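Local coordinates for rhamnosidase B (Bacillus sp., PDB 2OKX), which hydrolyses terminal alpha-L-rhamnose residues from rhamnosides as a glycoside hydrolase of family 78, probably with inversion of configuration, at residues 695-707 and 765-777. Residues are numbered along the deposited sequence; the frame is centred on the assembly and turned at random.
Sequences VTHQNLFLVKALR and QTQVVAYLCGVAQ
Leu700 reaches from helix 696-707 into the groove beside helix 765-772, and its atoms divide the neighbours among them. Leu700 CB lies against Val769 CG1, 3.7 Å away. The first torsion sets CG beside the backbone N, anti to the carbonyl carbon (chi1 -65°), and the branch there sends the two methyls to different partners. Leu700 CD1 settles 3.5 Å from Ala770 N, since the single methyl of Ala770 lets it come close to the backbone and touch CB as well, while Leu700 CD2 presses on Val775 CG2 at 3.5 Å, a tight fit. Val769 CG1 also sits over the centre of the Phe701 ring in a CH-pi contact, and the branched side chain adds a second methyl, Val769 CG2, 3.7 Å from Phe701 CE1. Cys773 fills the next turn with a compact, polarisable sulfur, which approaches that ring obliquely, Cys773 SG standing 3.6 Å from Phe701 CD2. Gly774 then adopts a positive phi in a Schellman motif, turning the chain so that Val775 comes back to Leu700. At the other end a water bridges Thr766 OG1 to His697 N. The helices run nearly parallel, 13° apart, within the (alpha/alpha)6-barrel, the catalytic domain of family 78 enzymes. Phe632 of helix 627-644 meets Phe701 edge-to-face; on strand 747-752, the Thr696 hydroxyl bonds to the backbone O of Ile749 and that of Thr766 to the Asp750 carboxylate.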
ATOM      1  N   VAL A 695     -19.069  -4.796 -20.166  1.00 33.96           N
ATOM      2  CA  VAL A 695     -18.030  -3.780 -20.290  1.00 31.90           C
ATOM      3  C   VAL A 695     -17.029  -4.286 -21.327  1.00 30.48           C
ATOM      4  O   VAL A 695     -16.425  -5.347 -21.161  1.00 30.11           O
ATOM      5  CB  VAL A 695     -17.328  -3.536 -18.939  1.00 32.05           C
ATOM      6  CG1 VAL A 695     -16.283  -2.440 -19.085  1.00 30.30           C
ATOM      7  CG2 VAL A 695     -18.365  -3.148 -17.887  1.00 31.30           C
ATOM      8  N   THR A 696     -16.857  -3.519 -22.395  1.00 29.96           N
ATOM      9  CA  THR A 696     -15.979  -3.911 -23.490  1.00 30.77           C
ATOM     10  C   THR A 696     -14.533  -4.251 -23.136  1.00 29.63           C
ATOM     11  O   THR A 696     -14.053  -5.326 -23.493  1.00 29.11           O
ATOM     12  CB  THR A 696     -15.983  -2.841 -24.604  1.00 31.50           C
ATOM     13  OG1 THR A 696     -17.335  -2.567 -24.997  1.00 34.74           O
ATOM     14  CG2 THR A 696     -15.217  -3.337 -25.828  1.00 32.60           C
ATOM     15  N   HIS A 697     -13.835  -3.365 -22.428  1.00 29.75           N
ATOM     16  CA  HIS A 697     -12.436  -3.652 -22.114  1.00 28.51           C
ATOM     17  C   HIS A 697     -12.168  -5.014 -21.467  1.00 28.49           C
ATOM     18  O   HIS A 697     -11.231  -5.703 -21.869  1.00 28.38           O
ATOM     19  CB  HIS A 697     -11.797  -2.513 -21.293  1.00 28.25           C
ATOM     20  CG  HIS A 697     -12.435  -2.265 -19.961  1.00 27.42           C
ATOM     21  ND1 HIS A 697     -12.538  -3.234 -18.987  1.00 27.77           N
ATOM     22  CD2 HIS A 697     -12.948  -1.134 -19.421  1.00 27.30           C
ATOM     23  CE1 HIS A 697     -13.084  -2.711 -17.904  1.00 27.20           C
ATOM     24  NE2 HIS A 697     -13.343  -1.438 -18.141  1.00 27.52           N
ATOM     25  N   GLN A 698     -12.973  -5.428 -20.491  1.00 27.89           N
ATOM     26  CA  GLN A 698     -12.725  -6.732 -19.875  1.00 28.20           C
ATOM     27  C   GLN A 698     -13.147  -7.891 -20.775  1.00 28.74           C
ATOM     28  O   GLN A 698     -12.682  -9.018 -20.613  1.00 27.72           O
ATOM     29  CB  GLN A 698     -13.392  -6.845 -18.498  1.00 29.33           C
ATOM     30  CG  GLN A 698     -14.845  -6.406 -18.411  1.00 30.28           C
ATOM     31  CD  GLN A 698     -15.367  -6.492 -16.983  1.00 32.43           C
ATOM     32  OE1 GLN A 698     -14.696  -6.069 -16.043  1.00 33.39           O
ATOM     33  NE2 GLN A 698     -16.568  -7.035 -16.817  1.00 31.90           N
ATOM     34  N   ASN A 699     -14.028  -7.617 -21.729  1.00 30.26           N
ATOM     35  CA  ASN A 699     -14.447  -8.654 -22.664  1.00 30.57           C
ATOM     36  C   ASN A 699     -13.248  -8.932 -23.568  1.00 29.57           C
ATOM     37  O   ASN A 699     -12.934 -10.082 -23.877  1.00 28.91           O
ATOM     38  CB  ASN A 699     -15.641  -8.173 -23.489  1.00 31.47           C
ATOM     39  CG  ASN A 699     -16.965  -8.638 -22.916  1.00 33.21           C
ATOM     40  OD1 ASN A 699     -17.413  -9.755 -23.188  1.00 33.23           O
ATOM     41  ND2 ASN A 699     -17.592  -7.792 -22.103  1.00 28.98           N
ATOM     42  N   LEU A 700     -12.572  -7.859 -23.968  1.00 30.06           N
ATOM     43  CA  LEU A 700     -11.396  -7.955 -24.826  1.00 29.60           C
ATOM     44  C   LEU A 700     -10.245  -8.669 -24.119  1.00 30.30           C
ATOM     45  O   LEU A 700      -9.581  -9.523 -24.706  1.00 29.68           O
ATOM     46  CB  LEU A 700     -10.957  -6.555 -25.257  1.00 29.34           C
ATOM     47  CG  LEU A 700     -11.938  -5.776 -26.141  1.00 30.88           C
ATOM     48  CD1 LEU A 700     -11.521  -4.318 -26.214  1.00 28.52           C
ATOM     49  CD2 LEU A 700     -11.986  -6.401 -27.537  1.00 30.09           C
ATOM     50  N   PHE A 701     -10.007  -8.323 -22.855  1.00 29.21           N
ATOM     51  CA  PHE A 701      -8.930  -8.955 -22.105  1.00 29.21           C
ATOM     52  C   PHE A 701      -9.215 -10.427 -21.820  1.00 28.99           C
ATOM     53  O   PHE A 701      -8.291 -11.220 -21.652  1.00 29.23           O
ATOM     54  CB  PHE A 701      -8.665  -8.192 -20.800  1.00 29.64           C
ATOM     55  CG  PHE A 701      -7.697  -7.045 -20.952  1.00 30.79           C
ATOM     56  CD1 PHE A 701      -7.989  -5.790 -20.424  1.00 31.19           C
ATOM     57  CD2 PHE A 701      -6.484  -7.226 -21.614  1.00 31.21           C
ATOM     58  CE1 PHE A 701      -7.091  -4.731 -20.550  1.00 29.63           C
ATOM     59  CE2 PHE A 701      -5.577  -6.172 -21.745  1.00 33.17           C
ATOM     60  CZ  PHE A 701      -5.882  -4.920 -21.211  1.00 31.19           C
ATOM     61  N   LEU A 702     -10.488 -10.803 -21.767  1.00 28.79           N
ATOM     62  CA  LEU A 702     -10.823 -12.203 -21.527  1.00 28.79           C
ATOM     63  C   LEU A 702     -10.375 -13.020 -22.738  1.00 29.12           C
ATOM     64  O   LEU A 702      -9.871 -14.134 -22.601  1.00 28.04           O
ATOM     65  CB  LEU A 702     -12.330 -12.376 -21.310  1.00 30.44           C
ATOM     66  CG  LEU A 702     -12.824 -13.819 -21.125  1.00 30.29           C
ATOM     67  CD1 LEU A 702     -11.989 -14.546 -20.081  1.00 31.12           C
ATOM     68  CD2 LEU A 702     -14.288 -13.798 -20.710  1.00 29.50           C
ATOM     69  N   VAL A 703     -10.555 -12.453 -23.925  1.00 29.70           N
ATOM     70  CA  VAL A 703     -10.144 -13.130 -25.148  1.00 31.88           C
ATOM     71  C   VAL A 703      -8.647 -13.411 -25.072  1.00 31.69           C
ATOM     72  O   VAL A 703      -8.210 -14.554 -25.218  1.00 30.88           O
ATOM     73  CB  VAL A 703     -10.423 -12.260 -26.393  1.00 32.45           C
ATOM     74  CG1 VAL A 703      -9.827 -12.916 -27.636  1.00 34.19           C
ATOM     75  CG2 VAL A 703     -11.925 -12.068 -26.566  1.00 33.61           C
ATOM     76  N   LYS A 704      -7.866 -12.363 -24.820  1.00 32.74           N
ATOM     77  CA  LYS A 704      -6.416 -12.506 -24.736  1.00 33.09           C
ATOM     78  C   LYS A 704      -5.991 -13.437 -23.605  1.00 32.89           C
ATOM     79  O   LYS A 704      -5.026 -14.185 -23.745  1.00 33.33           O
ATOM     80  CB  LYS A 704      -5.744 -11.141 -24.556  1.00 35.12           C
ATOM     81  CG  LYS A 704      -4.223 -11.216 -24.612  1.00 36.91           C
ATOM     82  CD  LYS A 704      -3.573  -9.879 -24.326  1.00 41.15           C
ATOM     83  CE  LYS A 704      -2.071 -10.040 -24.115  1.00 41.28           C
ATOM     84  NZ  LYS A 704      -1.446  -8.778 -23.632  1.00 45.98           N
ATOM     85  N   ALA A 705      -6.707 -13.388 -22.484  1.00 32.81           N
ATOM     86  CA  ALA A 705      -6.391 -14.243 -21.345  1.00 32.17           C
ATOM     87  C   ALA A 705      -6.595 -15.706 -21.730  1.00 32.20           C
ATOM     88  O   ALA A 705      -5.788 -16.570 -21.392  1.00 32.58           O
ATOM     89  CB  ALA A 705      -7.275 -13.885 -20.158  1.00 32.04           C
ATOM     90  N   LEU A 706      -7.685 -15.978 -22.439  1.00 33.04           N
ATOM     91  CA  LEU A 706      -7.994 -17.333 -22.884  1.00 33.23           C
ATOM     92  C   LEU A 706      -6.884 -17.859 -23.787  1.00 32.10           C
ATOM     93  O   LEU A 706      -6.518 -19.032 -23.723  1.00 32.04           O
ATOM     94  CB  LEU A 706      -9.321 -17.341 -23.642  1.00 31.99           C
ATOM     95  CG  LEU A 706     -10.563 -17.113 -22.780  1.00 32.07           C
ATOM     96  CD1 LEU A 706     -11.740 -16.712 -23.654  1.00 29.86           C
ATOM     97  CD2 LEU A 706     -10.858 -18.380 -21.990  1.00 29.44           C
ATOM     98  N   ARG A 707      -6.354 -16.982 -24.631  1.00 32.12           N
ATOM     99  CA  ARG A 707      -5.281 -17.361 -25.544  1.00 32.91           C
ATOM    100  C   ARG A 707      -3.938 -17.454 -24.822  1.00 34.15           C
ATOM    101  O   ARG A 707      -3.191 -18.416 -25.009  1.00 33.63           O
ATOM    102  CB  ARG A 707      -5.211 -16.361 -26.699  1.00 33.37           C
ATOM    103  CG  ARG A 707      -6.409 -16.463 -27.625  1.00 35.23           C
ATOM    104  CD  ARG A 707      -6.521 -15.286 -28.568  1.00 37.80           C
ATOM    105  NE  ARG A 707      -7.607 -15.483 -29.526  1.00 38.80           N
ATOM    106  CZ  ARG A 707      -8.114 -14.523 -30.293  1.00 39.52           C
ATOM    107  NH1 ARG A 707      -9.097 -14.803 -31.137  1.00 40.22           N
ATOM    108  NH2 ARG A 707      -7.648 -13.283 -30.208  1.00 39.83           N
ATOM    109  N   GLN A 765      -8.952   4.188 -24.105  1.00 28.07           N
ATOM    110  CA  GLN A 765      -8.695   2.949 -23.384  1.00 28.17           C
ATOM    111  C   GLN A 765      -9.245   1.707 -24.080  1.00 28.32           C
ATOM    112  O   GLN A 765      -8.515   0.749 -24.339  1.00 28.51           O
ATOM    113  CB  GLN A 765      -9.274   3.032 -21.963  1.00 28.41           C
ATOM    114  CG  GLN A 765      -8.538   3.978 -21.002  1.00 28.07           C
ATOM    115  CD  GLN A 765      -9.002   5.426 -21.081  1.00 29.44           C
ATOM    116  OE1 GLN A 765      -8.707   6.229 -20.193  1.00 32.10           O
ATOM    117  NE2 GLN A 765      -9.723   5.767 -22.142  1.00 27.91           N
ATOM    118  N   THR A 766     -10.539   1.717 -24.374  1.00 28.04           N
ATOM    119  CA  THR A 766     -11.164   0.574 -25.022  1.00 27.75           C
ATOM    120  C   THR A 766     -10.536   0.256 -26.372  1.00 27.47           C
ATOM    121  O   THR A 766     -10.361  -0.910 -26.718  1.00 26.45           O
ATOM    122  CB  THR A 766     -12.674   0.807 -25.203  1.00 29.36           C
ATOM    123  OG1 THR A 766     -13.279   0.975 -23.913  1.00 29.45           O
ATOM    124  CG2 THR A 766     -13.319  -0.384 -25.910  1.00 27.13           C
ATOM    125  N   GLN A 767     -10.192   1.295 -27.126  1.00 29.43           N
ATOM    126  CA  GLN A 767      -9.583   1.112 -28.439  1.00 31.56           C
ATOM    127  C   GLN A 767      -8.190   0.498 -28.296  1.00 31.51           C
ATOM    128  O   GLN A 767      -7.831  -0.428 -29.026  1.00 31.69           O
ATOM    129  CB  GLN A 767      -9.478   2.452 -29.172  1.00 33.45           C
ATOM    130  CG  GLN A 767     -10.739   3.309 -29.138  1.00 34.47           C
ATOM    131  CD  GLN A 767     -12.008   2.515 -29.399  1.00 37.46           C
ATOM    132  OE1 GLN A 767     -12.083   1.730 -30.345  1.00 36.10           O
ATOM    133  NE2 GLN A 767     -13.019   2.727 -28.559  1.00 34.21           N
ATOM    134  N   VAL A 768      -7.405   1.023 -27.355  1.00 29.11           N
ATOM    135  CA  VAL A 768      -6.059   0.513 -27.123  1.00 27.34           C
ATOM    136  C   VAL A 768      -6.113  -0.967 -26.754  1.00 26.05           C
ATOM    137  O   VAL A 768      -5.336  -1.771 -27.265  1.00 26.68           O
ATOM    138  CB  VAL A 768      -5.347   1.292 -25.985  1.00 26.47           C
ATOM    139  CG1 VAL A 768      -4.044   0.599 -25.611  1.00 26.81           C
ATOM    140  CG2 VAL A 768      -5.063   2.717 -26.430  1.00 26.67           C
ATOM    141  N   VAL A 769      -7.036  -1.324 -25.867  1.00 24.39           N
ATOM    142  CA  VAL A 769      -7.168  -2.713 -25.444  1.00 24.77           C
ATOM    143  C   VAL A 769      -7.572  -3.617 -26.607  1.00 26.06           C
ATOM    144  O   VAL A 769      -7.091  -4.743 -26.718  1.00 26.81           O
ATOM    145  CB  VAL A 769      -8.203  -2.858 -24.299  1.00 24.94           C
ATOM    146  CG1 VAL A 769      -8.376  -4.322 -23.934  1.00 21.87           C
ATOM    147  CG2 VAL A 769      -7.741  -2.068 -23.080  1.00 23.30           C
ATOM    148  N   ALA A 770      -8.458  -3.130 -27.468  1.00 27.36           N
ATOM    149  CA  ALA A 770      -8.897  -3.916 -28.617  1.00 29.78           C
ATOM    150  C   ALA A 770      -7.695  -4.194 -29.521  1.00 30.11           C
ATOM    151  O   ALA A 770      -7.556  -5.284 -30.081  1.00 30.59           O
ATOM    152  CB  ALA A 770      -9.975  -3.162 -29.388  1.00 27.43           C
ATOM    153  N   TYR A 771      -6.825  -3.200 -29.646  1.00 30.95           N
ATOM    154  CA  TYR A 771      -5.630  -3.317 -30.471  1.00 32.10           C
ATOM    155  C   TYR A 771      -4.651  -4.342 -29.897  1.00 32.49           C
ATOM    156  O   TYR A 771      -4.154  -5.209 -30.619  1.00 31.18           O
ATOM    157  CB  TYR A 771      -4.942  -1.956 -30.571  1.00 32.92           C
ATOM    158  CG  TYR A 771      -3.784  -1.915 -31.543  1.00 33.81           C
ATOM    159  CD1 TYR A 771      -4.005  -1.885 -32.921  1.00 34.36           C
ATOM    160  CD2 TYR A 771      -2.469  -1.898 -31.086  1.00 32.29           C
ATOM    161  CE1 TYR A 771      -2.939  -1.839 -33.821  1.00 34.39           C
ATOM    162  CE2 TYR A 771      -1.400  -1.853 -31.973  1.00 34.00           C
ATOM    163  CZ  TYR A 771      -1.640  -1.824 -33.339  1.00 33.89           C
ATOM    164  OH  TYR A 771      -0.581  -1.785 -34.214  1.00 33.61           O
ATOM    165  N   LEU A 772      -4.380  -4.240 -28.599  1.00 31.19           N
ATOM    166  CA  LEU A 772      -3.453  -5.149 -27.927  1.00 31.05           C
ATOM    167  C   LEU A 772      -3.935  -6.586 -27.844  1.00 31.60           C
ATOM    168  O   LEU A 772      -3.132  -7.516 -27.880  1.00 31.75           O
ATOM    169  CB  LEU A 772      -3.162  -4.665 -26.503  1.00 31.07           C
ATOM    170  CG  LEU A 772      -2.232  -3.471 -26.311  1.00 31.03           C
ATOM    171  CD1 LEU A 772      -2.185  -3.103 -24.835  1.00 33.01           C
ATOM    172  CD2 LEU A 772      -0.846  -3.821 -26.815  1.00 31.35           C
ATOM    173  N   CYS A 773      -5.243  -6.773 -27.713  1.00 31.74           N
ATOM    174  CA  CYS A 773      -5.795  -8.114 -27.602  1.00 33.87           C
ATOM    175  C   CYS A 773      -5.946  -8.823 -28.945  1.00 34.67           C
ATOM    176  O   CYS A 773      -6.290 -10.001 -28.993  1.00 34.31           O
ATOM    177  CB  CYS A 773      -7.136  -8.060 -26.867  1.00 35.15           C
ATOM    178  SG  CYS A 773      -6.964  -7.571 -25.126  1.00 36.29           S
ATOM    179  N   GLY A 774      -5.678  -8.105 -30.029  1.00 36.92           N
ATOM    180  CA  GLY A 774      -5.778  -8.698 -31.352  1.00 40.35           C
ATOM    181  C   GLY A 774      -7.203  -8.950 -31.806  1.00 42.98           C
ATOM    182  O   GLY A 774      -7.448  -9.804 -32.658  1.00 43.04           O
ATOM    183  N   VAL A 775      -8.144  -8.209 -31.231  1.00 44.63           N
ATOM    184  CA  VAL A 775      -9.548  -8.349 -31.591  1.00 45.84           C
ATOM    185  C   VAL A 775      -9.826  -7.477 -32.806  1.00 47.64           C
ATOM    186  O   VAL A 775     -10.652  -7.816 -33.653  1.00 47.54           O
ATOM    187  CB  VAL A 775     -10.469  -7.916 -30.425  1.00 45.83           C
ATOM    188  CG1 VAL A 775     -11.912  -7.832 -30.897  1.00 45.49           C
ATOM    189  CG2 VAL A 775     -10.353  -8.912 -29.282  1.00 43.99           C
ATOM    190  N   ALA A 776      -9.125  -6.352 -32.883  1.00 49.07           N
ATOM    191  CA  ALA A 776      -9.279  -5.429 -33.998  1.00 51.85           C
ATOM    192  C   ALA A 776      -8.307  -5.823 -35.103  1.00 53.97           C
ATOM    193  O   ALA A 776      -7.102  -5.607 -34.988  1.00 54.81           O
ATOM    194  CB  ALA A 776      -9.005  -4.002 -33.538  1.00 50.91           C
ATOM    195  N   GLN A 777      -8.838  -6.407 -36.171  1.00 55.92           N
ATOM    196  CA  GLN A 777      -8.016  -6.837 -37.297  1.00 57.37           C
ATOM    197  C   GLN A 777      -8.408  -6.099 -38.571  1.00 57.29           C
ATOM    198  O   GLN A 777      -9.445  -5.438 -38.625  1.00 57.26           O
ATOM    199  CB  GLN A 777      -8.168  -8.346 -37.512  1.00 58.99           C
ATOM    200  CG  GLN A 777      -7.719  -9.200 -36.335  1.00 61.19           C
ATOM    201  CD  GLN A 777      -6.225  -9.117 -36.087  1.00 63.12           C
ATOM    202  OE1 GLN A 777      -5.682  -8.039 -35.841  1.00 64.40           O
ATOM    203  NE2 GLN A 777      -5.551 -10.259 -36.150  1.00 63.83           N
TER
HETATM  204  O   HOH W   1     -14.724  -0.743 -22.065  1.00 28.05           O